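Local structure of putative methylthioribose-1-phosphate isomerase (Archaeoglobus fulgidus, 1T5O) at residues Arg134-Tyr139 against Ala319-Tyr324; Val150-Asn155 against Thr166-Val171; Asp227-Gly232 against Ile259-Ala264; Ile245-Val250 against Asp310-Glu315. The protein probably catalyses the interconversion of 5-methylthioribose 1-phosphate and 5-methylthioribulose 1-phosphate, a step in methionine biosynthesis. All blocks are in the same frame, centred on the assembly; numbering follows the deposited sequence.

Interaction 1 of 4, residues Arg134-Tyr139 against Ala319-Tyr324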
loop_
_atom_site.group_PDB
_atom_site.type_symbol
_atom_site.label_atom_id
_atom_site.label_comp_id
_atom_site.label_asym_id
_atom_site.label_seq_id
_atom_site.Cartn_x
_atom_site.Cartn_y
_atom_site.Cartn_z
ATOM N N ARG A 134 7.553 -28.062 -9.325
ATOM C CA ARG A 134 7.597 -28.250 -10.782
ATOM C C ARG A 134 6.328 -28.980 -11.254
ATOM O O ARG A 134 5.764 -28.669 -12.306
ATOM C CB ARG A 134 8.815 -29.087 -11.212
ATOM C CG ARG A 134 10.191 -28.424 -11.086
ATOM C CD ARG A 134 11.162 -29.315 -11.856
ATOM N NE ARG A 134 12.565 -29.230 -11.473
ATOM C CZ ARG A 134 13.298 -30.297 -11.160
ATOM N NH1 ARG A 134 12.756 -31.506 -11.181
ATOM N NH2 ARG A 134 14.566 -30.158 -10.819
ATOM N N LYS A 135 5.889 -29.974 -10.485
ATOM C CA LYS A 135 4.686 -30.726 -10.869
ATOM C C LYS A 135 3.470 -29.769 -10.798
ATOM O O LYS A 135 2.638 -29.720 -11.716
ATOM C CB LYS A 135 4.496 -31.925 -9.926
ATOM C CG LYS A 135 3.315 -32.781 -10.305
ATOM C CD LYS A 135 3.343 -34.142 -9.626
ATOM C CE LYS A 135 2.573 -35.176 -10.456
ATOM N NZ LYS A 135 2.464 -36.471 -9.707
ATOM N N MET A 136 3.388 -29.017 -9.696
ATOM C CA MET A 136 2.314 -28.027 -9.493
ATOM C C MET A 136 2.360 -27.009 -10.640
ATOM O O MET A 136 1.326 -26.599 -11.193
ATOM C CB MET A 136 2.524 -27.288 -8.165
ATOM C CG MET A 136 1.525 -26.184 -7.898
ATOM S SD MET A 136 2.048 -25.222 -6.435
ATOM C CE MET A 136 1.995 -26.410 -5.276
ATOM N N GLY A 137 3.575 -26.601 -10.981
ATOM C CA GLY A 137 3.785 -25.658 -12.059
ATOM C C GLY A 137 3.245 -26.132 -13.407
ATOM O O GLY A 137 2.607 -25.343 -14.131
ATOM N N GLU A 138 3.527 -27.392 -13.752
ATOM C CA GLU A 138 3.070 -27.989 -15.002
ATOM C C GLU A 138 1.545 -28.007 -15.054
ATOM O O GLU A 138 0.958 -27.726 -16.093
ATOM C CB GLU A 138 3.596 -29.422 -15.138
ATOM C CG GLU A 138 5.090 -29.500 -15.358
ATOM C CD GLU A 138 5.473 -29.798 -16.801
ATOM O OE1 GLU A 138 5.155 -28.989 -17.715
ATOM O OE2 GLU A 138 6.110 -30.863 -17.018
ATOM N N TYR A 139 0.915 -28.369 -13.943
ATOM C CA TYR A 139 -0.546 -28.374 -13.868
ATOM C C TYR A 139 -1.059 -26.952 -14.036
ATOM O O TYR A 139 -1.979 -26.721 -14.797
ATOM C CB TYR A 139 -1.021 -28.910 -12.534
ATOM C CG TYR A 139 -0.990 -30.392 -12.416
ATOM C CD1 TYR A 139 -0.317 -31.010 -11.351
ATOM C CD2 TYR A 139 -1.706 -31.198 -13.303
ATOM C CE1 TYR A 139 -0.369 -32.396 -11.174
ATOM C CE2 TYR A 139 -1.760 -32.587 -13.128
ATOM C CZ TYR A 139 -1.090 -33.173 -12.057
ATOM O OH TYR A 139 -1.144 -34.544 -11.860
ATOM N N ALA A 319 -9.844 -21.459 -9.071
ATOM C CA ALA A 319 -9.341 -22.814 -8.959
ATOM C C ALA A 319 -8.106 -22.823 -8.078
ATOM O O ALA A 319 -7.415 -21.807 -7.953
ATOM C CB ALA A 319 -8.993 -23.382 -10.380
ATOM N N LEU A 320 -7.832 -23.982 -7.484
ATOM C CA LEU A 320 -6.658 -24.186 -6.658
ATOM C C LEU A 320 -5.676 -24.993 -7.537
ATOM O O LEU A 320 -6.064 -25.950 -8.186
ATOM C CB LEU A 320 -7.040 -24.987 -5.394
ATOM C CG LEU A 320 -8.121 -24.355 -4.508
ATOM C CD1 LEU A 320 -8.576 -25.336 -3.437
ATOM C CD2 LEU A 320 -7.588 -23.066 -3.869
ATOM N N ILE A 321 -4.412 -24.579 -7.573
ATOM C CA ILE A 321 -3.401 -25.276 -8.344
ATOM C C ILE A 321 -2.497 -25.987 -7.344
ATOM O O ILE A 321 -1.774 -25.331 -6.604
ATOM C CB ILE A 321 -2.534 -24.294 -9.164
ATOM C CG1 ILE A 321 -3.411 -23.448 -10.091
ATOM C CG2 ILE A 321 -1.521 -25.088 -9.993
ATOM C CD1 ILE A 321 -2.648 -22.278 -10.743
ATOM N N THR A 322 -2.516 -27.315 -7.350
ATOM C CA THR A 322 -1.718 -28.115 -6.403
ATOM C C THR A 322 -0.819 -29.113 -7.151
ATOM O O THR A 322 -0.905 -29.212 -8.371
ATOM C CB THR A 322 -2.666 -28.913 -5.453
ATOM O OG1 THR A 322 -3.195 -30.064 -6.136
ATOM C CG2 THR A 322 -3.836 -28.011 -4.987
ATOM N N GLU A 323 0.031 -29.853 -6.435
ATOM C CA GLU A 323 0.903 -30.830 -7.100
ATOM C C GLU A 323 0.107 -32.090 -7.452
ATOM O O GLU A 323 0.619 -33.019 -8.093
ATOM C CB GLU A 323 2.110 -31.199 -6.220
ATOM C CG GLU A 323 1.826 -32.162 -5.052
ATOM C CD GLU A 323 1.363 -31.435 -3.801
ATOM O OE1 GLU A 323 0.526 -30.507 -3.913
ATOM O OE2 GLU A 323 1.824 -31.812 -2.699
ATOM N N TYR A 324 -1.151 -32.112 -7.028
ATOM C CA TYR A 324 -2.049 -33.228 -7.302
ATOM C C TYR A 324 -2.968 -32.871 -8.464
ATOM O O TYR A 324 -3.766 -33.701 -8.920
ATOM C CB TYR A 324 -2.901 -33.547 -6.068
ATOM C CG TYR A 324 -2.170 -34.328 -5.009
ATOM C CD1 TYR A 324 -2.390 -35.698 -4.861
ATOM C CD2 TYR A 324 -1.264 -33.703 -4.150
ATOM C CE1 TYR A 324 -1.726 -36.435 -3.866
ATOM C CE2 TYR A 324 -0.588 -34.421 -3.165
ATOM C CZ TYR A 324 -0.825 -35.793 -3.024
ATOM O OH TYR A 324 -0.171 -36.522 -2.049
HETATM O O HOH W 1 1.547 -35.529 -6.916
#
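Backbone meets backbone here without a direct polar link: Met136 CA lies 3.9 Å from Glu323 CA, where helix 111-141 passes the end of strand 319-322. This strand belongs to the mixed sheet of the Rossmann-like domain of the MtnA family, and the helix nears its end as it runs roughly antiparallel to the strand, at 142°. Met136 supplies the apolar part. Its CG, anti to the backbone N (chi1 176°), brings the thioether chain alongside the strand, with CG 3.9 Å from CG2 of Ile321; chi3 then bends the methyl toward the turn. Ile321 CG2 also presses on the carbonyl of Met136, 3.4 Å from its O. The Tyr139 ring meets Glu323 O at its edge, CE1 coming within 3.3 Å of that oxygen. The turn is an ST turn, closed by Tyr324 N donating to Thr322 OG1 at 3.0 Å; that hydroxyl is also bonded to Gly325 O. Glu323, the middle residue of the turn, accepts from Lys267 N through OE1, while its own backbone N is buried with no partner in the model. The extended chain of Lys135 runs past the Glu323 carbonyl, and a single water links the segments, accepting from Lys135 NZ at 3.1 Å and donating to Glu323 O at 2.9 Å.

Interaction 2 of 4, residues Val150-Asn155 against Thr166-Val171; sequences VLTYCN and TALGVV
Val150 starts the contact with a methyl-to-methyl touch, its CG1 lying 4.4 Å from CG2 of Val171; with CG1 anti to the backbone N, this branch reaches toward the helix. Two residues on, Thr152 again faces the helix. Its chi1 of -168° leaves CG2 in the crowded position between the backbone N and carbonyl carbon, and there it meets CD2 of Leu168 at 4.1 Å, the two side chains crossing at about a right angle. Thr152 OG1 lies 4.4 Å from CB of Ala167, but it is hydrogen-bonded to Ile230 O in the adjacent strand. Strand 149-152 and helix 167-176 open a beta-alpha-beta unit that strand 182-186 completes; the axes of the two short segments run nearly antiparallel (162°) and 10.4 Å apart, the usual spacing of a helix on a sheet, bridged by side chains. Beyond the strand, Cys154, the predicted transition-state stabiliser, adopts a positive phi of 57° and hydrogen-bonds through its backbone to Thr188 and Thr198 side chains. Asn155 then starts away from the helix, yet its amide swings back, so that ND2 lies 4.1 Å from CD1 of Leu168. Both ends of that amide are bonded: ND2 to Thr198 OG1 and Glu201 OE2, while OD1 accepts from NH1 of Arg45, a residue predicted to bind substrate, consistent with a second-shell role.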
loop_
_atom_site.group_PDB
_atom_site.type_symbol
_atom_site.label_atom_id
_atom_site.label_comp_id
_atom_site.label_asym_id
_atom_site.label_seq_id
_atom_site.Cartn_x
_atom_site.Cartn_y
_atom_site.Cartn_z
ATOM N N VAL A 150 0.083 -11.770 -15.934
ATOM C CA VAL A 150 -0.302 -12.280 -14.626
ATOM C C VAL A 150 -0.019 -11.312 -13.469
ATOM O O VAL A 150 1.097 -10.867 -13.300
ATOM C CB VAL A 150 0.425 -13.634 -14.324
ATOM C CG1 VAL A 150 0.075 -14.130 -12.908
ATOM C CG2 VAL A 150 0.016 -14.696 -15.357
ATOM N N LEU A 151 -1.049 -10.975 -12.692
ATOM C CA LEU A 151 -0.853 -10.112 -11.527
ATOM C C LEU A 151 -0.600 -11.055 -10.348
ATOM O O LEU A 151 -1.264 -12.076 -10.207
ATOM C CB LEU A 151 -2.091 -9.251 -11.254
ATOM C CG LEU A 151 -2.044 -8.288 -10.056
ATOM C CD1 LEU A 151 -0.625 -7.868 -9.806
ATOM C CD2 LEU A 151 -2.868 -7.039 -10.325
ATOM N N THR A 152 0.396 -10.755 -9.525
ATOM C CA THR A 152 0.642 -11.611 -8.391
ATOM C C THR A 152 0.729 -10.752 -7.137
ATOM O O THR A 152 0.694 -9.518 -7.225
ATOM C CB THR A 152 1.925 -12.470 -8.603
ATOM O OG1 THR A 152 1.964 -13.493 -7.598
ATOM C CG2 THR A 152 3.207 -11.590 -8.564
ATOM N N TYR A 153 0.829 -11.392 -5.969
ATOM C CA TYR A 153 0.878 -10.659 -4.710
ATOM C C TYR A 153 1.890 -11.331 -3.799
ATOM O O TYR A 153 2.069 -12.550 -3.856
ATOM C CB TYR A 153 -0.500 -10.672 -4.040
ATOM C CG TYR A 153 -0.734 -9.473 -3.170
ATOM C CD1 TYR A 153 -1.001 -8.232 -3.744
ATOM C CD2 TYR A 153 -0.687 -9.573 -1.778
ATOM C CE1 TYR A 153 -1.231 -7.116 -2.952
ATOM C CE2 TYR A 153 -0.905 -8.467 -0.980
ATOM C CZ TYR A 153 -1.184 -7.239 -1.578
ATOM O OH TYR A 153 -1.457 -6.135 -0.815
ATOM N N CYS A 154 2.517 -10.534 -2.946
ATOM C CA CYS A 154 3.564 -11.014 -2.057
ATOM C C CYS A 154 4.725 -11.664 -2.825
ATOM O O CYS A 154 5.223 -11.095 -3.818
ATOM C CB CYS A 154 3.001 -11.984 -0.983
ATOM S SG CYS A 154 4.093 -11.995 0.476
ATOM N N ASN A 155 5.163 -12.853 -2.398
ATOM C CA ASN A 155 6.293 -13.503 -3.067
ATOM C C ASN A 155 6.222 -15.012 -2.916
ATOM O O ASN A 155 6.865 -15.588 -2.028
ATOM C CB ASN A 155 7.610 -12.969 -2.481
ATOM C CG ASN A 155 8.845 -13.671 -3.044
ATOM O OD1 ASN A 155 9.623 -14.258 -2.287
ATOM N ND2 ASN A 155 9.036 -13.602 -4.367
ATOM N N THR A 166 5.765 -21.529 -6.015
ATOM C CA THR A 166 4.403 -22.042 -6.174
ATOM C C THR A 166 3.700 -21.183 -7.235
ATOM O O THR A 166 3.645 -21.582 -8.387
ATOM C CB THR A 166 3.644 -22.003 -4.843
ATOM O OG1 THR A 166 3.722 -20.682 -4.294
ATOM C CG2 THR A 166 4.266 -22.989 -3.866
ATOM N N ALA A 167 3.189 -20.007 -6.875
ATOM C CA ALA A 167 2.521 -19.147 -7.876
ATOM C C ALA A 167 3.454 -18.717 -9.031
ATOM O O ALA A 167 3.062 -18.721 -10.203
ATOM C CB ALA A 167 1.916 -17.891 -7.183
ATOM N N LEU A 168 4.677 -18.325 -8.691
ATOM C CA LEU A 168 5.660 -17.920 -9.694
ATOM C C LEU A 168 6.238 -19.176 -10.380
ATOM O O LEU A 168 6.834 -19.090 -11.459
ATOM C CB LEU A 168 6.775 -17.060 -9.039
ATOM C CG LEU A 168 6.239 -15.756 -8.382
ATOM C CD1 LEU A 168 7.424 -14.872 -7.936
ATOM C CD2 LEU A 168 5.356 -14.964 -9.402
ATOM N N GLY A 169 6.051 -20.337 -9.746
ATOM C CA GLY A 169 6.497 -21.586 -10.341
ATOM C C GLY A 169 5.577 -21.886 -11.526
ATOM O O GLY A 169 6.000 -22.485 -12.528
ATOM N N VAL A 170 4.317 -21.468 -11.417
ATOM C CA VAL A 170 3.337 -21.667 -12.502
ATOM C C VAL A 170 3.724 -20.779 -13.684
ATOM O O VAL A 170 3.595 -21.166 -14.854
ATOM C CB VAL A 170 1.909 -21.297 -12.034
ATOM C CG1 VAL A 170 0.955 -21.213 -13.238
ATOM C CG2 VAL A 170 1.399 -22.354 -11.023
ATOM N N VAL A 171 4.186 -19.583 -13.375
ATOM C CA VAL A 171 4.651 -18.662 -14.394
ATOM C C VAL A 171 5.919 -19.272 -15.006
ATOM O O VAL A 171 6.029 -19.346 -16.231
ATOM C CB VAL A 171 4.976 -17.264 -13.811
ATOM C CG1 VAL A 171 5.675 -16.408 -14.858
ATOM C CG2 VAL A 171 3.686 -16.558 -13.382
#

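Interaction 3 of 4, residues Asp227-Gly232 against Ile259-Ala264; sequences DKVIVG and IPFYVA
Four nearly straight backbone hydrogen bonds join the strands. Val229 N donates to Pro260 O at 2.9 Å, almost along the C=O axis, and Val229 O takes the N-H of Tyr262 at 2.8 Å from above its carbonyl plane. Val231 repeats the pattern: its N reaches Tyr262 O at 2.9 Å, in the carbonyl plane, and its O receives Ala264 N at 2.8 Å. The CA of Ile230 adds a CA-H...O contact to Tyr262 O at 3.3 Å. On the face of Val229, Val231 and Phe261, the Phe261 ring lies across both valines, with CD1 3.5 Å from Val229 CG1 and CZ 3.8 Å from Val231 CG2. These are neighbouring parallel strands of the Rossmann-like sheet, twisted by 23°, and helix 247-256 comes between them in sequence. That helix packs on this face through Thr247, Val250 and Ser251. On the other face, Tyr262 turns its ring edge to its neighbour, CE2 meeting Lys228 CD at 3.9 Å in the ring plane, the two chains side by side. Lys228, bent at chi2 and chi4, ends in salt bridges to Glu145 and Asp148. Asp227 OD2 accepts from Val149 N, fastening the start of the strand to its other neighbour.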
loop_
_atom_site.group_PDB
_atom_site.type_symbol
_atom_site.label_atom_id
_atom_site.label_comp_id
_atom_site.label_asym_id
_atom_site.label_seq_id
_atom_site.Cartn_x
_atom_site.Cartn_y
_atom_site.Cartn_z
ATOM N N ASP A 227 -4.753 -10.450 -17.212
ATOM C CA ASP A 227 -5.491 -11.612 -17.728
ATOM C C ASP A 227 -5.817 -12.586 -16.603
ATOM O O ASP A 227 -6.853 -13.226 -16.609
ATOM C CB ASP A 227 -4.663 -12.332 -18.803
ATOM C CG ASP A 227 -4.451 -11.470 -20.020
ATOM O OD1 ASP A 227 -5.445 -11.160 -20.699
ATOM O OD2 ASP A 227 -3.309 -11.073 -20.276
ATOM N N LYS A 228 -4.934 -12.706 -15.622
ATOM C CA LYS A 228 -5.216 -13.635 -14.542
ATOM C C LYS A 228 -4.442 -13.223 -13.316
ATOM O O LYS A 228 -3.456 -12.499 -13.400
ATOM C CB LYS A 228 -4.780 -15.077 -14.896
ATOM C CG LYS A 228 -4.643 -15.433 -16.385
ATOM C CD LYS A 228 -5.459 -16.687 -16.657
ATOM C CE LYS A 228 -5.070 -17.381 -17.933
ATOM N NZ LYS A 228 -5.745 -16.834 -19.076
ATOM N N VAL A 229 -4.906 -13.703 -12.171
ATOM C CA VAL A 229 -4.228 -13.438 -10.918
ATOM C C VAL A 229 -3.770 -14.794 -10.387
ATOM O O VAL A 229 -4.529 -15.760 -10.442
ATOM C CB VAL A 229 -5.188 -12.830 -9.849
ATOM C CG1 VAL A 229 -4.425 -12.619 -8.554
ATOM C CG2 VAL A 229 -5.782 -11.496 -10.336
ATOM N N ILE A 230 -2.538 -14.878 -9.900
ATOM C CA ILE A 230 -2.077 -16.125 -9.273
ATOM C C ILE A 230 -1.325 -15.748 -7.997
ATOM O O ILE A 230 -0.362 -14.978 -8.030
ATOM C CB ILE A 230 -1.111 -16.996 -10.163
ATOM C CG1 ILE A 230 -1.724 -17.278 -11.541
ATOM C CG2 ILE A 230 -0.879 -18.357 -9.463
ATOM C CD1 ILE A 230 -0.803 -18.157 -12.473
ATOM N N VAL A 231 -1.802 -16.258 -6.870
ATOM C CA VAL A 231 -1.160 -15.980 -5.595
ATOM C C VAL A 231 -0.867 -17.306 -4.901
ATOM O O VAL A 231 -1.306 -18.379 -5.343
ATOM C CB VAL A 231 -2.059 -15.121 -4.651
ATOM C CG1 VAL A 231 -2.303 -13.742 -5.281
ATOM C CG2 VAL A 231 -3.374 -15.849 -4.360
ATOM N N GLY A 232 -0.090 -17.242 -3.832
ATOM C CA GLY A 232 0.197 -18.460 -3.095
ATOM C C GLY A 232 -0.768 -18.493 -1.913
ATOM O O GLY A 232 -1.764 -17.748 -1.895
ATOM N N ILE A 259 -11.993 -11.594 -13.473
ATOM C CA ILE A 259 -10.639 -12.001 -13.789
ATOM C C ILE A 259 -10.327 -13.273 -13.012
ATOM O O ILE A 259 -10.478 -13.298 -11.809
ATOM C CB ILE A 259 -9.656 -10.896 -13.414
ATOM C CG1 ILE A 259 -10.010 -9.655 -14.236
ATOM C CG2 ILE A 259 -8.228 -11.364 -13.641
ATOM C CD1 ILE A 259 -8.944 -8.582 -14.218
ATOM N N PRO A 260 -9.899 -14.351 -13.711
ATOM C CA PRO A 260 -9.586 -15.608 -13.010
ATOM C C PRO A 260 -8.600 -15.374 -11.872
ATOM O O PRO A 260 -7.589 -14.691 -12.060
ATOM C CB PRO A 260 -9.014 -16.508 -14.127
ATOM C CG PRO A 260 -9.786 -16.008 -15.381
ATOM C CD PRO A 260 -9.785 -14.495 -15.178
ATOM N N PHE A 261 -8.920 -15.913 -10.689
ATOM C CA PHE A 261 -8.071 -15.755 -9.503
ATOM C C PHE A 261 -7.639 -17.157 -9.043
ATOM O O PHE A 261 -8.454 -17.979 -8.611
ATOM C CB PHE A 261 -8.861 -15.024 -8.396
ATOM C CG PHE A 261 -8.046 -14.700 -7.169
ATOM C CD1 PHE A 261 -7.441 -13.446 -7.023
ATOM C CD2 PHE A 261 -7.931 -15.632 -6.128
ATOM C CE1 PHE A 261 -6.747 -13.113 -5.864
ATOM C CE2 PHE A 261 -7.232 -15.307 -4.957
ATOM C CZ PHE A 261 -6.642 -14.052 -4.824
ATOM N N TYR A 262 -6.354 -17.436 -9.168
ATOM C CA TYR A 262 -5.836 -18.748 -8.801
ATOM C C TYR A 262 -4.958 -18.720 -7.565
ATOM O O TYR A 262 -4.239 -17.752 -7.331
ATOM C CB TYR A 262 -5.021 -19.327 -9.976
ATOM C CG TYR A 262 -5.841 -19.518 -11.223
ATOM C CD1 TYR A 262 -6.945 -20.379 -11.227
ATOM C CD2 TYR A 262 -5.522 -18.824 -12.407
ATOM C CE1 TYR A 262 -7.702 -20.544 -12.365
ATOM C CE2 TYR A 262 -6.289 -18.981 -13.571
ATOM C CZ TYR A 262 -7.368 -19.839 -13.541
ATOM O OH TYR A 262 -8.108 -20.034 -14.668
ATOM N N VAL A 263 -5.035 -19.785 -6.775
ATOM C CA VAL A 263 -4.190 -19.910 -5.596
ATOM C C VAL A 263 -3.339 -21.174 -5.815
ATOM O O VAL A 263 -3.864 -22.277 -6.007
ATOM C CB VAL A 263 -5.013 -20.076 -4.285
ATOM C CG1 VAL A 263 -4.054 -20.341 -3.152
ATOM C CG2 VAL A 263 -5.839 -18.799 -3.994
ATOM N N ALA A 264 -2.029 -21.007 -5.816
ATOM C CA ALA A 264 -1.140 -22.146 -6.022
ATOM C C ALA A 264 -0.611 -22.588 -4.658
ATOM O O ALA A 264 0.038 -21.807 -3.961
ATOM C CB ALA A 264 0.036 -21.730 -6.950
#

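Interaction 4 of 4, residues Ile245-Val250 against Asp310-Glu315; sequences IGTYTV and DPTPLE
The first turn of helix 247-256 is held by an aspartate from strand 309-313, an outer strand of the small antiparallel sheet, next to Asn243, a residue predicted to bind substrate. The Asp310 carboxylate receives two backbone N-H groups at this helix start. OD2 takes Gly246 N at 2.7 Å, and OD1 takes Tyr248 N at 3.0 Å, a weak second bond running from Tyr248 N to OD2; both main donors stand above the carboxylate plane. Asp310 CG occupies the crowded position between its backbone N and carbonyl carbon (chi1 55°), which aims the group at the helix. The amide donors and the helix dipole would probably stabilise its negative charge. Gly246 sits at the N-cap position with phi 114°, a conformation in which a CB would collide with the preceding carbonyl. Tyr248, with CG anti to the backbone N (chi1 167°), lays its CB against the carboxylate, 3.4 Å from Asp310 CG. Its hydroxyl is hydrogen-bonded to His257 NE2 of the second subunit, and Thr249 OG1 to Ser215 O of that subunit, so the helix start also forms part of the dimer interface. Thr247 OG1 is bonded to Lys244 O and Asn243 ND2, and its CG2 touches Thr312 OG1 at 3.7 Å. Farther along the strand, Pro313 crosses Tyr248 at about a right angle, Pro313 CD 3.6 Å from CD2 of Tyr248.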
loop_
_atom_site.group_PDB
_atom_site.type_symbol
_atom_site.label_atom_id
_atom_site.label_comp_id
_atom_site.label_asym_id
_atom_site.label_seq_id
_atom_site.Cartn_x
_atom_site.Cartn_y
_atom_site.Cartn_z
ATOM N N ILE A 245 -1.677 -10.397 4.093
ATOM C CA ILE A 245 -2.750 -9.380 4.044
ATOM C C ILE A 245 -2.749 -8.629 2.727
ATOM O O ILE A 245 -1.704 -8.222 2.222
ATOM C CB ILE A 245 -2.674 -8.214 5.088
ATOM C CG1 ILE A 245 -1.475 -8.399 5.971
ATOM C CG2 ILE A 245 -4.061 -7.967 5.762
ATOM C CD1 ILE A 245 -0.293 -7.822 5.344
ATOM N N GLY A 246 -3.948 -8.411 2.202
ATOM C CA GLY A 246 -4.076 -7.677 0.957
ATOM C C GLY A 246 -4.600 -8.592 -0.118
ATOM O O GLY A 246 -5.269 -8.155 -1.054
ATOM N N THR A 247 -4.297 -9.879 0.027
ATOM C CA THR A 247 -4.732 -10.871 -0.944
ATOM C C THR A 247 -6.254 -10.826 -1.123
ATOM O O THR A 247 -6.750 -10.830 -2.266
ATOM C CB THR A 247 -4.300 -12.304 -0.516
ATOM O OG1 THR A 247 -2.877 -12.348 -0.397
ATOM C CG2 THR A 247 -4.750 -13.329 -1.547
ATOM N N TYR A 248 -6.987 -10.762 -0.017
ATOM C CA TYR A 248 -8.453 -10.717 -0.098
ATOM C C TYR A 248 -8.904 -9.506 -0.921
ATOM O O TYR A 248 -9.796 -9.623 -1.783
ATOM C CB TYR A 248 -9.096 -10.666 1.311
ATOM C CG TYR A 248 -10.574 -10.299 1.264
ATOM C CD1 TYR A 248 -11.040 -9.089 1.817
ATOM C CD2 TYR A 248 -11.488 -11.119 0.602
ATOM C CE1 TYR A 248 -12.400 -8.718 1.701
ATOM C CE2 TYR A 248 -12.833 -10.761 0.478
ATOM C CZ TYR A 248 -13.279 -9.554 1.037
ATOM O OH TYR A 248 -14.608 -9.214 0.942
ATOM N N THR A 249 -8.289 -8.352 -0.674
ATOM C CA THR A 249 -8.639 -7.151 -1.434
ATOM C C THR A 249 -8.467 -7.408 -2.916
ATOM O O THR A 249 -9.333 -7.083 -3.698
ATOM C CB THR A 249 -7.745 -5.945 -1.048
ATOM O OG1 THR A 249 -7.938 -5.663 0.335
ATOM C CG2 THR A 249 -8.133 -4.674 -1.857
ATOM N N VAL A 250 -7.321 -7.950 -3.302
ATOM C CA VAL A 250 -7.082 -8.250 -4.706
ATOM C C VAL A 250 -8.176 -9.185 -5.228
ATOM O O VAL A 250 -8.679 -8.999 -6.343
ATOM C CB VAL A 250 -5.702 -8.923 -4.930
ATOM C CG1 VAL A 250 -5.519 -9.278 -6.459
ATOM C CG2 VAL A 250 -4.580 -7.983 -4.455
ATOM N N ASP A 310 -5.065 -12.180 5.670
ATOM C CA ASP A 310 -6.498 -12.014 5.577
ATOM C C ASP A 310 -7.062 -13.290 4.953
ATOM O O ASP A 310 -6.331 -14.080 4.361
ATOM C CB ASP A 310 -6.959 -10.745 4.797
ATOM C CG ASP A 310 -6.394 -10.615 3.370
ATOM O OD1 ASP A 310 -6.072 -11.609 2.679
ATOM O OD2 ASP A 310 -6.327 -9.446 2.920
ATOM N N PRO A 311 -8.356 -13.544 5.142
ATOM C CA PRO A 311 -8.985 -14.733 4.573
ATOM C C PRO A 311 -9.706 -14.363 3.270
ATOM O O PRO A 311 -10.458 -13.398 3.224
ATOM C CB PRO A 311 -9.961 -15.176 5.657
ATOM C CG PRO A 311 -10.308 -13.865 6.425
ATOM C CD PRO A 311 -9.224 -12.858 6.124
ATOM N N THR A 312 -9.430 -15.102 2.209
ATOM C CA THR A 312 -10.094 -14.878 0.930
ATOM C C THR A 312 -11.135 -16.010 0.838
ATOM O O THR A 312 -10.766 -17.192 0.873
ATOM C CB THR A 312 -9.096 -15.007 -0.274
ATOM O OG1 THR A 312 -8.170 -13.911 -0.270
ATOM C CG2 THR A 312 -9.844 -15.026 -1.591
ATOM N N PRO A 313 -12.438 -15.670 0.734
ATOM C CA PRO A 313 -13.452 -16.731 0.637
ATOM C C PRO A 313 -13.220 -17.554 -0.632
ATOM O O PRO A 313 -12.827 -17.008 -1.678
ATOM C CB PRO A 313 -14.773 -15.957 0.611
ATOM C CG PRO A 313 -14.391 -14.622 -0.031
ATOM C CD PRO A 313 -13.040 -14.327 0.577
ATOM N N LEU A 314 -13.472 -18.863 -0.558
ATOM C CA LEU A 314 -13.247 -19.716 -1.722
ATOM C C LEU A 314 -14.157 -19.346 -2.888
ATOM O O LEU A 314 -13.898 -19.736 -4.025
ATOM C CB LEU A 314 -13.412 -21.191 -1.343
ATOM C CG LEU A 314 -12.221 -21.654 -0.498
ATOM C CD1 LEU A 314 -12.465 -23.091 -0.030
ATOM C CD2 LEU A 314 -10.923 -21.549 -1.315
ATOM N N GLU A 315 -15.216 -18.590 -2.599
ATOM C CA GLU A 315 -16.132 -18.146 -3.641
ATOM C C GLU A 315 -15.391 -17.196 -4.604
ATOM O O GLU A 315 -15.814 -16.992 -5.741
ATOM C CB GLU A 315 -17.338 -17.414 -3.017
ATOM C CG GLU A 315 -18.644 -17.640 -3.773
ATOM C CD GLU A 315 -19.048 -16.437 -4.598
ATOM O OE1 GLU A 315 -19.136 -15.334 -4.000
ATOM O OE2 GLU A 315 -19.285 -16.585 -5.828
#

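How the interactions relate
Interactions 1, 2 and 3 reach the seven-stranded mixed sheet. Strands 149-152, 228-231, 261-264 and 319-322 are consecutive in it, so interaction 3 lies between interactions 2 and 1, its centre about 8 Å and 13 Å from theirs. Helix 111-141 meets the start of helix 167-176, Met136 packing on the N-cap residue Thr166. Interaction 4, centred about 11 Å from interaction 3, joins the small antiparallel sheet to helix 247-256, which packs on Phe261. Tyr153 joins interaction 2 to the same helix start. Along the chain, interaction 1 encloses the others, interaction 2 precedes 3 and 4, and the segments of 3 and 4 alternate, so the chain passes between the two sheets near predicted active-site residues.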